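Local coordinates for flagellar brake protein YcgR (Klebsiella pneumoniae, PDB 5KEC) that probably activates transcription of the type 3 fimbriae genes in response to the second messenger c-di-GMP, which it binds, at residues F123-R128 and A168-A173; Y135-K140 and C147-K152. All blocks are in the same frame, centred on the assembly; numbering follows the deposited sequence.

Contact 1: residues F123-R128 and A168-A173; sequences FYCRGR and AVLMLA
Leu172 lays CD2 over one face of the Phe123 ring, 4.0 Å from the ring centroid and displaced toward the rim, a CH-pi contact in which the two side chains cross at about a right angle. Ala173 CB sits at the edge of the same ring, near its plane, 4.0 Å from Phe123 CE1. On the face that carries Tyr124 and Arg126, Met171 crosses the extended Arg126 chain at about a right angle: SD is 3.7 Å from Arg126 CD and lies at the guanidinium edge, while Val169 CB stands over a guanidinium face. Cys125 SG, anti to its backbone N (chi1 174°), touches Ala168 CB at 3.9 Å on the other face. Behind these side chains runs an antiparallel ladder of the PilZ-type beta-barrel, with Tyr124-Met171 and Arg126-Val169 as hydrogen-bonded pairs flanking the non-hydrogen-bonded pair Cys125-Leu170. Tyr124 N donates to Met171 O at 3.0 Å, and Met171 N returns a bond to Tyr124 O at 2.7 Å; Arg126 and Val169 exchange a second such pair. Val169 O, which accepts the Arg126 N-H, also receives a CA-H...O contact from Cys125 CA (3.3 Å). Farther out, Ile220 and Ile223 of helix 214-234 pack on Leu172, Ile223 also reaching Phe123, and strand 134-142 continues the sheet beyond strand 124-128.

Contact 2: residues Y135-K140 and C147-K152; sequences YLFDIK and CALMTK
With CG anti to the carbonyl carbon (chi1 -65°), the Phe137 ring starts beside Leu149, CG 3.7 Å from Leu149 CB. The two side chains cross at about a right angle, and CB of Phe137 is 3.5 Å from CB of Leu149. Thr151 has OG1 anti to its backbone N (chi1 180°), which puts CG2 between N and the carbonyl carbon; that methyl comes obliquely to the Phe137 ring, 3.4 Å from CE1. Leu149 CD2 turns to Ile139 CG1 at 3.7 Å, the two aliphatic chains lying side by side and pointing the same way. On the face of Asp138 and Met150, the Lys140 chain, bent at chi2 and chi3, crosses Met150: CG of the lysine is only 3.4 Å from CB of the methionine, tighter than usual van der Waals contact, and the Met150 sulfur flanks the lysine methylenes. The backbones form a beta hairpin of strands 134-142 and 146-151 within the PilZ-type barrel. Asp138 and Met150 make the hydrogen-bonded antiparallel pair, N to O in both directions, and Lys140 N gives a further bond to Ala148 O (2.8 Å). Between them Ile139 faces Leu149 in a non-hydrogen-bonded pair, where CA of Leu149 approaches Asp138 O at 3.1 Å. Toward the open end the strands diverge, and a water spans the gap, donating to Leu136 O and hydrogen-bonded to Thr151 OG1 at 2.8 Å; the hydroxyl is also bonded to Thr153 N. At the turn end, a backbone bond joins Ala148 to Asp141, which binds c-di-GMP in another structure of this protein. Cys207, another c-di-GMP-binding residue, packs on Leu149, and Ile205 of the same strand 199-210 packs on Phe137.

The two contacts lie in one antiparallel sheet, their centres 9 Å apart. In chain order come strands 124-128, 134-142, 146-151 and 164-171, so the hairpin of contact 2 is nested inside the longer loop closed by contact 1. Strands 124-128 and 134-142 are neighbours, joined by probable hydrogen bonds from Phe137 N to Cys125 O and from Tyr135 N to Gly127 O; with the pairings of contacts 1 and 2, these give the order 164-171, 124-128, 134-142, 146-151. Strands 177-193 and 199-210 connect the outer two, curling the sheet into a barrel. Asp141, Ser143 and Gly146, among the residues that bind c-di-GMP in another structure of this protein, sit at or beside the hairpin turn; the ligand is absent here.

Contact 1: residues F123-R128 and A168-A173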
ATOM      1  N   PHE B 123     -11.462  -9.778  15.615  1.00 25.06           N
ATOM      2  CA  PHE B 123     -10.895 -10.328  14.392  1.00 24.57           C
ATOM      3  C   PHE B 123      -9.581 -11.021  14.709  1.00 26.55           C
ATOM      4  O   PHE B 123      -8.773 -10.501  15.473  1.00 21.35           O
ATOM      5  CB  PHE B 123     -10.655  -9.222  13.361  1.00 29.91           C
ATOM      6  CG  PHE B 123     -11.914  -8.553  12.862  1.00 24.10           C
ATOM      7  CD1 PHE B 123     -13.159  -9.127  13.064  1.00 21.76           C
ATOM      8  CD2 PHE B 123     -11.841  -7.346  12.181  1.00 23.43           C
ATOM      9  CE1 PHE B 123     -14.311  -8.514  12.590  1.00 23.36           C
ATOM     10  CE2 PHE B 123     -12.987  -6.722  11.708  1.00 33.03           C
ATOM     11  CZ  PHE B 123     -14.226  -7.307  11.910  1.00 28.56           C
ATOM     12  N   TYR B 124      -9.368 -12.194  14.119  1.00 19.48           N
ATOM     13  CA  TYR B 124      -8.142 -12.953  14.353  1.00 18.59           C
ATOM     14  C   TYR B 124      -7.615 -13.489  13.028  1.00 23.94           C
ATOM     15  O   TYR B 124      -8.328 -13.485  12.019  1.00 25.26           O
ATOM     16  CB  TYR B 124      -8.397 -14.118  15.323  1.00 27.81           C
ATOM     17  CG  TYR B 124      -8.795 -13.704  16.723  1.00 39.70           C
ATOM     18  CD1 TYR B 124      -7.838 -13.519  17.713  1.00 43.01           C
ATOM     19  CD2 TYR B 124     -10.133 -13.499  17.059  1.00 48.26           C
ATOM     20  CE1 TYR B 124      -8.199 -13.138  18.999  1.00 50.28           C
ATOM     21  CE2 TYR B 124     -10.504 -13.117  18.340  1.00 45.22           C
ATOM     22  CZ  TYR B 124      -9.532 -12.937  19.306  1.00 56.30           C
ATOM     23  OH  TYR B 124      -9.891 -12.561  20.583  1.00 62.35           O
ATOM     24  N   CYS B 125      -6.362 -13.928  13.027  1.00 16.99           N
ATOM     25  CA  CYS B 125      -5.790 -14.608  11.870  1.00 19.80           C
ATOM     26  C   CYS B 125      -5.157 -15.914  12.325  1.00 24.85           C
ATOM     27  O   CYS B 125      -4.286 -15.920  13.204  1.00 24.96           O
ATOM     28  CB  CYS B 125      -4.740 -13.739  11.188  1.00 21.98           C
ATOM     29  SG  CYS B 125      -3.865 -14.576   9.848  1.00 26.58           S
ATOM     30  N   ARG B 126      -5.593 -17.022  11.735  1.00 20.39           N
ATOM     31  CA  ARG B 126      -5.080 -18.321  12.134  1.00 27.53           C
ATOM     32  C   ARG B 126      -4.518 -19.029  10.917  1.00 23.24           C
ATOM     33  O   ARG B 126      -4.795 -18.642   9.786  1.00 24.15           O
ATOM     34  CB  ARG B 126      -6.182 -19.175  12.769  1.00 30.63           C
ATOM     35  CG  ARG B 126      -7.038 -19.912  11.752  1.00 32.18           C
ATOM     36  CD  ARG B 126      -8.198 -20.632  12.420  1.00 49.84           C
ATOM     37  NE  ARG B 126      -9.339 -20.764  11.517  1.00 56.68           N
ATOM     38  CZ  ARG B 126      -9.638 -21.868  10.844  1.00 59.79           C
ATOM     39  NH1 ARG B 126      -8.883 -22.950  10.974  1.00 65.41           N
ATOM     40  NH2 ARG B 126     -10.697 -21.892  10.042  1.00 54.85           N
ATOM     41  N   GLY B 127      -3.734 -20.073  11.159  1.00 19.73           N
ATOM     42  CA  GLY B 127      -3.076 -20.797  10.090  1.00 21.71           C
ATOM     43  C   GLY B 127      -1.954 -21.657  10.639  1.00 28.47           C
ATOM     44  O   GLY B 127      -1.802 -21.795  11.853  1.00 19.21           O
ATOM     45  N   ARG B 128      -1.182 -22.253   9.741  1.00 27.59           N
ATOM     46  CA  ARG B 128      -0.034 -23.047  10.149  1.00 20.66           C
ATOM     47  C   ARG B 128       1.198 -22.546   9.426  1.00 20.22           C
ATOM     48  O   ARG B 128       1.133 -22.194   8.247  1.00 25.48           O
ATOM     49  CB  ARG B 128      -0.264 -24.529   9.836  1.00 23.83           C
ATOM     50  CG  ARG B 128      -1.409 -25.136  10.629  1.00 28.38           C
ATOM     51  CD  ARG B 128      -1.570 -26.624  10.358  1.00 36.16           C
ATOM     52  NE  ARG B 128      -2.556 -27.223  11.254  1.00 38.38           N
ATOM     53  CZ  ARG B 128      -3.834 -27.411  10.939  1.00 48.86           C
ATOM     54  NH1 ARG B 128      -4.287 -27.052   9.742  1.00 45.99           N
ATOM     55  NH2 ARG B 128      -4.660 -27.965  11.821  1.00 45.36           N
ATOM     56  N   ALA B 168      -3.276 -18.313   5.078  1.00 19.11           N
ATOM     57  CA  ALA B 168      -3.668 -17.722   6.353  1.00 27.95           C
ATOM     58  C   ALA B 168      -5.157 -17.427   6.291  1.00 29.28           C
ATOM     59  O   ALA B 168      -5.676 -17.082   5.233  1.00 38.71           O
ATOM     60  CB  ALA B 168      -2.895 -16.443   6.605  1.00 26.00           C
ATOM     61  N   VAL B 169      -5.849 -17.558   7.415  1.00 20.13           N
ATOM     62  CA  VAL B 169      -7.291 -17.343   7.418  1.00 22.76           C
ATOM     63  C   VAL B 169      -7.685 -16.173   8.307  1.00 22.53           C
ATOM     64  O   VAL B 169      -7.396 -16.165   9.506  1.00 25.04           O
ATOM     65  CB  VAL B 169      -8.068 -18.604   7.845  1.00 31.19           C
ATOM     66  CG1 VAL B 169      -9.572 -18.353   7.754  1.00 30.91           C
ATOM     67  CG2 VAL B 169      -7.664 -19.799   6.979  1.00 30.24           C
ATOM     68  N   LEU B 170      -8.351 -15.187   7.713  1.00 19.79           N
ATOM     69  CA  LEU B 170      -8.882 -14.062   8.472  1.00 14.58           C
ATOM     70  C   LEU B 170     -10.222 -14.438   9.091  1.00 19.59           C
ATOM     71  O   LEU B 170     -11.208 -14.625   8.387  1.00 26.96           O
ATOM     72  CB  LEU B 170      -9.044 -12.847   7.560  1.00 16.47           C
ATOM     73  CG  LEU B 170      -7.819 -12.530   6.705  1.00 20.42           C
ATOM     74  CD1 LEU B 170      -8.095 -11.340   5.810  1.00 19.62           C
ATOM     75  CD2 LEU B 170      -6.584 -12.295   7.583  1.00 23.35           C
ATOM     76  N   MET B 171     -10.245 -14.586  10.409  1.00 17.96           N
ATOM     77  CA  MET B 171     -11.487 -14.819  11.131  1.00 18.03           C
ATOM     78  C   MET B 171     -12.120 -13.465  11.444  1.00 25.97           C
ATOM     79  O   MET B 171     -11.651 -12.740  12.325  1.00 18.91           O
ATOM     80  CB  MET B 171     -11.204 -15.576  12.423  1.00 18.84           C
ATOM     81  CG  MET B 171     -10.514 -16.923  12.205  1.00 27.44           C
ATOM     82  SD  MET B 171      -9.827 -17.626  13.722  1.00 44.20           S
ATOM     83  CE  MET B 171     -11.289 -17.804  14.742  1.00 33.82           C
ATOM     84  N   LEU B 172     -13.182 -13.116  10.725  1.00 27.79           N
ATOM     85  CA  LEU B 172     -13.738 -11.769  10.837  1.00 27.58           C
ATOM     86  C   LEU B 172     -15.139 -11.746  11.443  1.00 25.80           C
ATOM     87  O   LEU B 172     -16.005 -10.990  11.008  1.00 21.67           O
ATOM     88  CB  LEU B 172     -13.720 -11.071   9.475  1.00 24.37           C
ATOM     89  CG  LEU B 172     -12.340 -11.042   8.799  1.00 26.12           C
ATOM     90  CD1 LEU B 172     -12.437 -10.678   7.316  1.00 23.35           C
ATOM     91  CD2 LEU B 172     -11.399 -10.090   9.538  1.00 25.48           C
ATOM     92  N   ALA B 173     -15.347 -12.572  12.461  1.00 28.15           N
ATOM     93  CA  ALA B 173     -16.605 -12.576  13.202  1.00 25.34           C
ATOM     94  C   ALA B 173     -17.807 -12.584  12.262  1.00 35.85           C
ATOM     95  O   ALA B 173     -17.967 -13.500  11.443  1.00 27.02           O
ATOM     96  CB  ALA B 173     -16.671 -11.373  14.148  1.00 24.23           C
TER

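Contact 2: residues Y135-K140 and C147-K152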
ATOM      1  N   TYR B 135      -0.367 -21.095  14.247  1.00 22.52           N
ATOM      2  CA  TYR B 135      -0.236 -19.735  14.757  1.00 20.62           C
ATOM      3  C   TYR B 135      -1.586 -19.055  14.860  1.00 19.88           C
ATOM      4  O   TYR B 135      -2.535 -19.405  14.159  1.00 16.04           O
ATOM      5  CB  TYR B 135       0.710 -18.885  13.906  1.00 21.83           C
ATOM      6  CG  TYR B 135       0.257 -18.668  12.483  1.00 24.72           C
ATOM      7  CD1 TYR B 135      -0.822 -17.834  12.186  1.00 17.09           C
ATOM      8  CD2 TYR B 135       0.918 -19.283  11.433  1.00 19.93           C
ATOM      9  CE1 TYR B 135      -1.229 -17.638  10.880  1.00 19.35           C
ATOM     10  CE2 TYR B 135       0.525 -19.089  10.129  1.00 25.48           C
ATOM     11  CZ  TYR B 135      -0.545 -18.269   9.853  1.00 29.79           C
ATOM     12  OH  TYR B 135      -0.930 -18.090   8.544  1.00 23.83           O
ATOM     13  N   LEU B 136      -1.648 -18.063  15.733  1.00 23.08           N
ATOM     14  CA  LEU B 136      -2.851 -17.272  15.914  1.00 22.55           C
ATOM     15  C   LEU B 136      -2.426 -15.834  16.134  1.00 22.27           C
ATOM     16  O   LEU B 136      -1.488 -15.576  16.888  1.00 20.58           O
ATOM     17  CB  LEU B 136      -3.643 -17.777  17.121  1.00 20.90           C
ATOM     18  CG  LEU B 136      -4.877 -16.947  17.468  1.00 28.00           C
ATOM     19  CD1 LEU B 136      -5.817 -16.891  16.285  1.00 27.70           C
ATOM     20  CD2 LEU B 136      -5.575 -17.522  18.694  1.00 37.05           C
ATOM     21  N   PHE B 137      -3.095 -14.900  15.466  1.00 20.05           N
ATOM     22  CA  PHE B 137      -2.802 -13.485  15.653  1.00 20.75           C
ATOM     23  C   PHE B 137      -4.077 -12.692  15.894  1.00 24.06           C
ATOM     24  O   PHE B 137      -5.118 -12.998  15.317  1.00 22.29           O
ATOM     25  CB  PHE B 137      -2.105 -12.909  14.419  1.00 24.93           C
ATOM     26  CG  PHE B 137      -0.742 -13.493  14.142  1.00 26.33           C
ATOM     27  CD1 PHE B 137       0.365 -13.071  14.855  1.00 27.13           C
ATOM     28  CD2 PHE B 137      -0.566 -14.426  13.130  1.00 23.23           C
ATOM     29  CE1 PHE B 137       1.618 -13.594  14.588  1.00 34.95           C
ATOM     30  CE2 PHE B 137       0.684 -14.947  12.856  1.00 23.60           C
ATOM     31  CZ  PHE B 137       1.777 -14.533  13.588  1.00 29.70           C
ATOM     32  N   ASP B 138      -3.994 -11.675  16.750  1.00 23.04           N
ATOM     33  CA  ASP B 138      -5.035 -10.663  16.814  1.00 18.86           C
ATOM     34  C   ASP B 138      -4.869  -9.742  15.620  1.00 17.22           C
ATOM     35  O   ASP B 138      -3.766  -9.268  15.342  1.00 21.72           O
ATOM     36  CB  ASP B 138      -4.923  -9.838  18.098  1.00 30.69           C
ATOM     37  CG  ASP B 138      -5.498 -10.549  19.306  1.00 50.97           C
ATOM     38  OD1 ASP B 138      -5.517 -11.800  19.317  1.00 69.56           O
ATOM     39  OD2 ASP B 138      -5.932  -9.852  20.247  1.00 53.40           O
ATOM     40  N   ILE B 139      -5.956  -9.486  14.906  1.00 18.74           N
ATOM     41  CA  ILE B 139      -5.928  -8.485  13.844  1.00 20.53           C
ATOM     42  C   ILE B 139      -6.217  -7.127  14.481  1.00 28.55           C
ATOM     43  O   ILE B 139      -7.364  -6.821  14.813  1.00 27.91           O
ATOM     44  CB  ILE B 139      -6.960  -8.798  12.752  1.00 18.80           C
ATOM     45  CG1 ILE B 139      -6.634 -10.141  12.103  1.00 15.88           C
ATOM     46  CG2 ILE B 139      -6.995  -7.682  11.695  1.00 20.01           C
ATOM     47  CD1 ILE B 139      -7.568 -10.514  10.977  1.00 20.87           C
ATOM     48  N   LYS B 140      -5.172  -6.324  14.673  1.00 18.05           N
ATOM     49  CA  LYS B 140      -5.305  -5.094  15.453  1.00 25.90           C
ATOM     50  C   LYS B 140      -5.846  -3.948  14.616  1.00 31.19           C
ATOM     51  O   LYS B 140      -6.699  -3.182  15.067  1.00 44.35           O
ATOM     52  CB  LYS B 140      -3.965  -4.699  16.085  1.00 29.08           C
ATOM     53  CG  LYS B 140      -3.429  -5.707  17.078  1.00 26.87           C
ATOM     54  CD  LYS B 140      -4.448  -6.018  18.161  1.00 33.06           C
ATOM     55  CE  LYS B 140      -4.676  -4.828  19.085  1.00 34.51           C
ATOM     56  NZ  LYS B 140      -5.641  -5.159  20.175  1.00 40.13           N
ATOM     57  N   CYS B 147      -2.874  -5.388   7.033  1.00 28.95           N
ATOM     58  CA  CYS B 147      -3.327  -5.412   8.411  1.00 26.77           C
ATOM     59  C   CYS B 147      -2.140  -5.585   9.332  1.00 29.07           C
ATOM     60  O   CYS B 147      -1.072  -6.033   8.910  1.00 29.45           O
ATOM     61  CB  CYS B 147      -4.305  -6.566   8.625  1.00 35.61           C
ATOM     62  SG  CYS B 147      -3.551  -8.188   8.366  1.00 43.77           S
ATOM     63  N   ALA B 148      -2.329  -5.212  10.592  1.00 27.17           N
ATOM     64  CA  ALA B 148      -1.342  -5.466  11.627  1.00 19.98           C
ATOM     65  C   ALA B 148      -1.831  -6.618  12.484  1.00 24.50           C
ATOM     66  O   ALA B 148      -2.968  -6.609  12.963  1.00 21.98           O
ATOM     67  CB  ALA B 148      -1.123  -4.221  12.489  1.00 24.44           C
ATOM     68  N   LEU B 149      -0.972  -7.614  12.662  1.00 21.21           N
ATOM     69  CA  LEU B 149      -1.296  -8.778  13.471  1.00 27.05           C
ATOM     70  C   LEU B 149      -0.484  -8.687  14.737  1.00 26.96           C
ATOM     71  O   LEU B 149       0.645  -8.193  14.717  1.00 30.86           O
ATOM     72  CB  LEU B 149      -0.953 -10.062  12.717  1.00 16.38           C
ATOM     73  CG  LEU B 149      -1.517 -10.142  11.299  1.00 25.51           C
ATOM     74  CD1 LEU B 149      -0.921 -11.318  10.534  1.00 33.13           C
ATOM     75  CD2 LEU B 149      -3.042 -10.226  11.327  1.00 29.79           C
ATOM     76  N   MET B 150      -1.050  -9.153  15.842  1.00 19.14           N
ATOM     77  CA  MET B 150      -0.370  -9.053  17.118  1.00 18.30           C
ATOM     78  C   MET B 150      -0.385 -10.368  17.880  1.00 20.94           C
ATOM     79  O   MET B 150      -1.375 -11.103  17.868  1.00 21.27           O
ATOM     80  CB  MET B 150      -1.000  -7.939  17.956  1.00 26.16           C
ATOM     81  CG  MET B 150      -0.383  -7.751  19.326  1.00 26.02           C
ATOM     82  SD  MET B 150      -0.808  -6.136  20.026  1.00 42.44           S
ATOM     83  CE  MET B 150       0.049  -5.057  18.877  1.00 35.65           C
ATOM     84  N   THR B 151       0.730 -10.664  18.536  1.00 21.24           N
ATOM     85  CA  THR B 151       0.833 -11.842  19.380  1.00 21.45           C
ATOM     86  C   THR B 151       1.946 -11.642  20.396  1.00 17.37           C
ATOM     87  O   THR B 151       2.875 -10.868  20.166  1.00 24.77           O
ATOM     88  CB  THR B 151       1.123 -13.109  18.551  1.00 19.78           C
ATOM     89  OG1 THR B 151       1.219 -14.231  19.429  1.00 25.37           O
ATOM     90  CG2 THR B 151       2.436 -12.965  17.793  1.00 21.49           C
ATOM     91  N   LYS B 152       1.861 -12.342  21.518  1.00 23.84           N
ATOM     92  CA  LYS B 152       2.921 -12.275  22.516  1.00 27.29           C
ATOM     93  C   LYS B 152       3.935 -13.392  22.303  1.00 30.76           C
ATOM     94  O   LYS B 152       5.023 -13.377  22.886  1.00 34.18           O
ATOM     95  CB  LYS B 152       2.332 -12.314  23.929  1.00 22.55           C
ATOM     96  CG  LYS B 152       1.353 -11.174  24.194  1.00 30.61           C
ATOM     97  CD  LYS B 152       0.616 -11.334  25.519  1.00 43.48           C
ATOM     98  CE  LYS B 152       1.547 -11.143  26.696  1.00 51.11           C
ATOM     99  NZ  LYS B 152       2.259  -9.839  26.621  1.00 61.57           N
TER
HETATM  100  O   HOH W   1      -1.139 -15.794  19.761  1.00 39.77           O